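Regulator of G-protein signaling 16 (Mus musculus, PDB 3C7L) speeds GTP hydrolysis by G protein alpha subunits, driving them into the inactive GDP-bound form and so damping receptor signalling, including phototransduction. Local coordinates at residues E76-E81 / S106-A111. Numbering follows the deposited sequence.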
ATOM      1  N   GLU A  76      10.338   5.877  -4.832  1.00  8.96           N
ATOM      2  CA  GLU A  76      10.215   5.765  -3.390  1.00 10.00           C
ATOM      3  C   GLU A  76       9.881   4.368  -2.881  1.00  8.29           C
ATOM      4  O   GLU A  76      10.405   3.947  -1.851  1.00  9.04           O
ATOM      5  CB  GLU A  76       9.171   6.763  -2.867  1.00 12.06           C
ATOM      6  CG  GLU A  76       8.841   6.570  -1.400  1.00 17.63           C
ATOM      7  CD  GLU A  76       8.210   7.791  -0.763  1.00 23.61           C
ATOM      8  OE1 GLU A  76       7.269   8.366  -1.351  1.00 23.07           O
ATOM      9  OE2 GLU A  76       8.657   8.167   0.342  1.00 26.66           O
ATOM     10  N   TYR A  77       9.027   3.643  -3.600  1.00  9.14           N
ATOM     11  CA  TYR A  77       8.605   2.316  -3.156  1.00 10.31           C
ATOM     12  C   TYR A  77       8.942   1.092  -4.006  1.00  9.66           C
ATOM     13  O   TYR A  77       9.013  -0.016  -3.474  1.00  9.66           O
ATOM     14  CB  TYR A  77       7.085   2.290  -2.949  1.00  9.80           C
ATOM     15  CG  TYR A  77       6.523   3.372  -2.058  1.00  9.57           C
ATOM     16  CD1 TYR A  77       6.015   4.548  -2.597  1.00 11.67           C
ATOM     17  CD2 TYR A  77       6.463   3.198  -0.675  1.00  9.84           C
ATOM     18  CE1 TYR A  77       5.452   5.528  -1.787  1.00 12.94           C
ATOM     19  CE2 TYR A  77       5.903   4.174   0.151  1.00 12.52           C
ATOM     20  CZ  TYR A  77       5.397   5.334  -0.415  1.00 13.12           C
ATOM     21  OH  TYR A  77       4.823   6.292   0.385  1.00 16.04           O
ATOM     22  N   ILE A  78       9.137   1.268  -5.310  1.00  9.71           N
ATOM     23  CA  ILE A  78       9.366   0.114  -6.176  1.00 10.60           C
ATOM     24  C   ILE A  78      10.789  -0.281  -6.572  1.00 11.30           C
ATOM     25  O   ILE A  78      11.157  -1.451  -6.445  1.00 11.13           O
ATOM     26  CB  ILE A  78       8.540   0.247  -7.481  1.00 12.48           C
ATOM     27  CG1 ILE A  78       7.062   0.464  -7.149  1.00 13.93           C
ATOM     28  CG2 ILE A  78       8.699  -1.015  -8.336  1.00 10.52           C
ATOM     29  CD1 ILE A  78       6.377  -0.737  -6.499  1.00 16.45           C
ATOM     30  N   ARG A  79      11.584   0.667  -7.060  1.00 11.77           N
ATOM     31  CA  ARG A  79      12.938   0.331  -7.501  1.00 12.94           C
ATOM     32  C   ARG A  79      13.844  -0.240  -6.417  1.00 13.05           C
ATOM     33  O   ARG A  79      13.702   0.063  -5.233  1.00 10.02           O
ATOM     34  CB  ARG A  79      13.623   1.544  -8.152  1.00 14.32           C
ATOM     35  CG  ARG A  79      13.932   2.707  -7.222  1.00 15.98           C
ATOM     36  CD  ARG A  79      14.696   3.802  -7.967  1.00 17.40           C
ATOM     37  NE  ARG A  79      14.861   5.008  -7.155  1.00 20.15           N
ATOM     38  CZ  ARG A  79      15.483   6.112  -7.565  1.00 20.65           C
ATOM     39  NH1 ARG A  79      16.008   6.167  -8.782  1.00 20.15           N
ATOM     40  NH2 ARG A  79      15.569   7.166  -6.761  1.00 20.54           N
ATOM     41  N   SER A  80      14.776  -1.085  -6.841  1.00 11.29           N
ATOM     42  CA  SER A  80      15.724  -1.697  -5.936  1.00 12.34           C
ATOM     43  C   SER A  80      16.443  -0.638  -5.105  1.00 11.56           C
ATOM     44  O   SER A  80      16.880   0.394  -5.625  1.00 11.17           O
ATOM     45  CB  SER A  80      16.748  -2.510  -6.731  1.00 14.31           C
ATOM     46  OG  SER A  80      17.768  -3.008  -5.886  1.00 18.47           O
ATOM     47  N   GLU A  81      16.554  -0.896  -3.808  1.00 11.26           N
ATOM     48  CA  GLU A  81      17.233   0.008  -2.894  1.00 12.38           C
ATOM     49  C   GLU A  81      16.486   1.310  -2.655  1.00 11.41           C
ATOM     50  O   GLU A  81      17.056   2.266  -2.143  1.00 10.73           O
ATOM     51  CB  GLU A  81      18.653   0.301  -3.404  1.00 13.25           C
ATOM     52  CG  GLU A  81      19.561  -0.921  -3.401  1.00 16.93           C
ATOM     53  CD  GLU A  81      20.958  -0.628  -3.930  1.00 17.17           C
ATOM     54  OE1 GLU A  81      21.125  -0.500  -5.162  1.00 18.48           O
ATOM     55  OE2 GLU A  81      21.890  -0.517  -3.110  1.00 20.59           O
ATOM     56  N   SER A 106      -2.838   1.688 -14.984  1.00 15.45           N
ATOM     57  CA  SER A 106      -2.846   0.533 -14.092  1.00 12.99           C
ATOM     58  C   SER A 106      -1.404   0.115 -13.822  1.00 12.91           C
ATOM     59  O   SER A 106      -1.132  -1.009 -13.416  1.00 10.89           O
ATOM     60  CB  SER A 106      -3.630  -0.620 -14.727  1.00 11.39           C
ATOM     61  OG  SER A 106      -3.011  -1.065 -15.920  1.00 10.68           O
ATOM     62  N   CYS A 107      -0.495   1.058 -14.052  1.00 12.25           N
ATOM     63  CA  CYS A 107       0.938   0.873 -13.875  1.00 12.48           C
ATOM     64  C   CYS A 107       1.340   0.097 -12.620  1.00 10.15           C
ATOM     65  O   CYS A 107       2.158  -0.825 -12.679  1.00  8.09           O
ATOM     66  CB  CYS A 107       1.615   2.248 -13.865  1.00 17.36           C
ATOM     67  SG  CYS A 107       3.378   2.201 -13.607  1.00 26.54           S
ATOM     68  N   PHE A 108       0.753   0.468 -11.490  1.00  6.58           N
ATOM     69  CA  PHE A 108       1.075  -0.157 -10.210  1.00  8.00           C
ATOM     70  C   PHE A 108       0.135  -1.266  -9.727  1.00  8.45           C
ATOM     71  O   PHE A 108       0.314  -1.785  -8.625  1.00  8.21           O
ATOM     72  CB  PHE A 108       1.142   0.927  -9.133  1.00  7.62           C
ATOM     73  CG  PHE A 108       2.137   2.015  -9.426  1.00  8.88           C
ATOM     74  CD1 PHE A 108       3.500   1.762  -9.374  1.00  7.42           C
ATOM     75  CD2 PHE A 108       1.706   3.303  -9.742  1.00  9.55           C
ATOM     76  CE1 PHE A 108       4.419   2.773  -9.628  1.00  7.09           C
ATOM     77  CE2 PHE A 108       2.617   4.319  -9.996  1.00  9.44           C
ATOM     78  CZ  PHE A 108       3.977   4.055  -9.939  1.00  5.93           C
ATOM     79  N   ASP A 109      -0.857  -1.633 -10.533  1.00  8.75           N
ATOM     80  CA  ASP A 109      -1.820  -2.666 -10.142  1.00  8.69           C
ATOM     81  C   ASP A 109      -1.250  -3.960  -9.562  1.00  8.44           C
ATOM     82  O   ASP A 109      -1.655  -4.390  -8.477  1.00  8.33           O
ATOM     83  CB  ASP A 109      -2.731  -3.008 -11.323  1.00  7.33           C
ATOM     84  CG  ASP A 109      -3.852  -2.008 -11.500  1.00  9.24           C
ATOM     85  OD1 ASP A 109      -3.674  -0.831 -11.111  1.00  5.36           O
ATOM     86  OD2 ASP A 109      -4.907  -2.395 -12.045  1.00  6.53           O
ATOM     87  N   VAL A 110      -0.319  -4.589 -10.266  1.00 10.70           N
ATOM     88  CA  VAL A 110       0.238  -5.837  -9.769  1.00 10.61           C
ATOM     89  C   VAL A 110       1.003  -5.624  -8.464  1.00  9.26           C
ATOM     90  O   VAL A 110       0.851  -6.399  -7.521  1.00  9.27           O
ATOM     91  CB  VAL A 110       1.148  -6.501 -10.824  1.00 10.12           C
ATOM     92  CG1 VAL A 110       1.659  -7.831 -10.309  1.00 11.32           C
ATOM     93  CG2 VAL A 110       0.362  -6.720 -12.110  1.00 13.02           C
ATOM     94  N   ALA A 111       1.806  -4.565  -8.405  1.00  9.53           N
ATOM     95  CA  ALA A 111       2.573  -4.260  -7.198  1.00  7.50           C
ATOM     96  C   ALA A 111       1.647  -3.987  -6.016  1.00  8.51           C
ATOM     97  O   ALA A 111       1.877  -4.492  -4.919  1.00  9.17           O
ATOM     98  CB  ALA A 111       3.475  -3.052  -7.434  1.00  8.38           C
TER
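Ile78 reaches across to Ala111 and Phe108 with one branch of its side chain, and no hydrogen bond joins the two segments. Ile78 CG1 sits anti to the carbonyl carbon (chi1 -54°), and a further turn at chi2 (-67°) brings Ile78 CD1 to 3.8 Å from Ala111 CB. One bond back along the same branch, Ile78 CG1 lies 4.3 Å from Phe108 CE1, meeting the ring obliquely. The Phe108 ring has Cys107 SG over the centre of one face, 4.0 Å above the plane, and an edge-to-face partner in Phe57. Within the helical RGS domain, this buried, wholly apolar patch joins segment 76-81, on helix 63-78, to segment 106-111, on helix 109-128. Helix 45-57 contributes Phe50, which touches both Ile78 and Ala111, and Cys54, which packs on Phe108. A type I turn runs from Ser106 to Asp109, closed by a hydrogen bond, 3.0 Å from Asp109 N to Ser106 O, and the CB of Phe108 leaves the backbone toward segment 76-81. The turn that carries Phe108 is tied down on both sides of that residue, by a salt bridge from Asp109 OD1 to Lys58 and by a hydrogen bond from Asn99 ND2 to the carbonyl oxygen of Cys107.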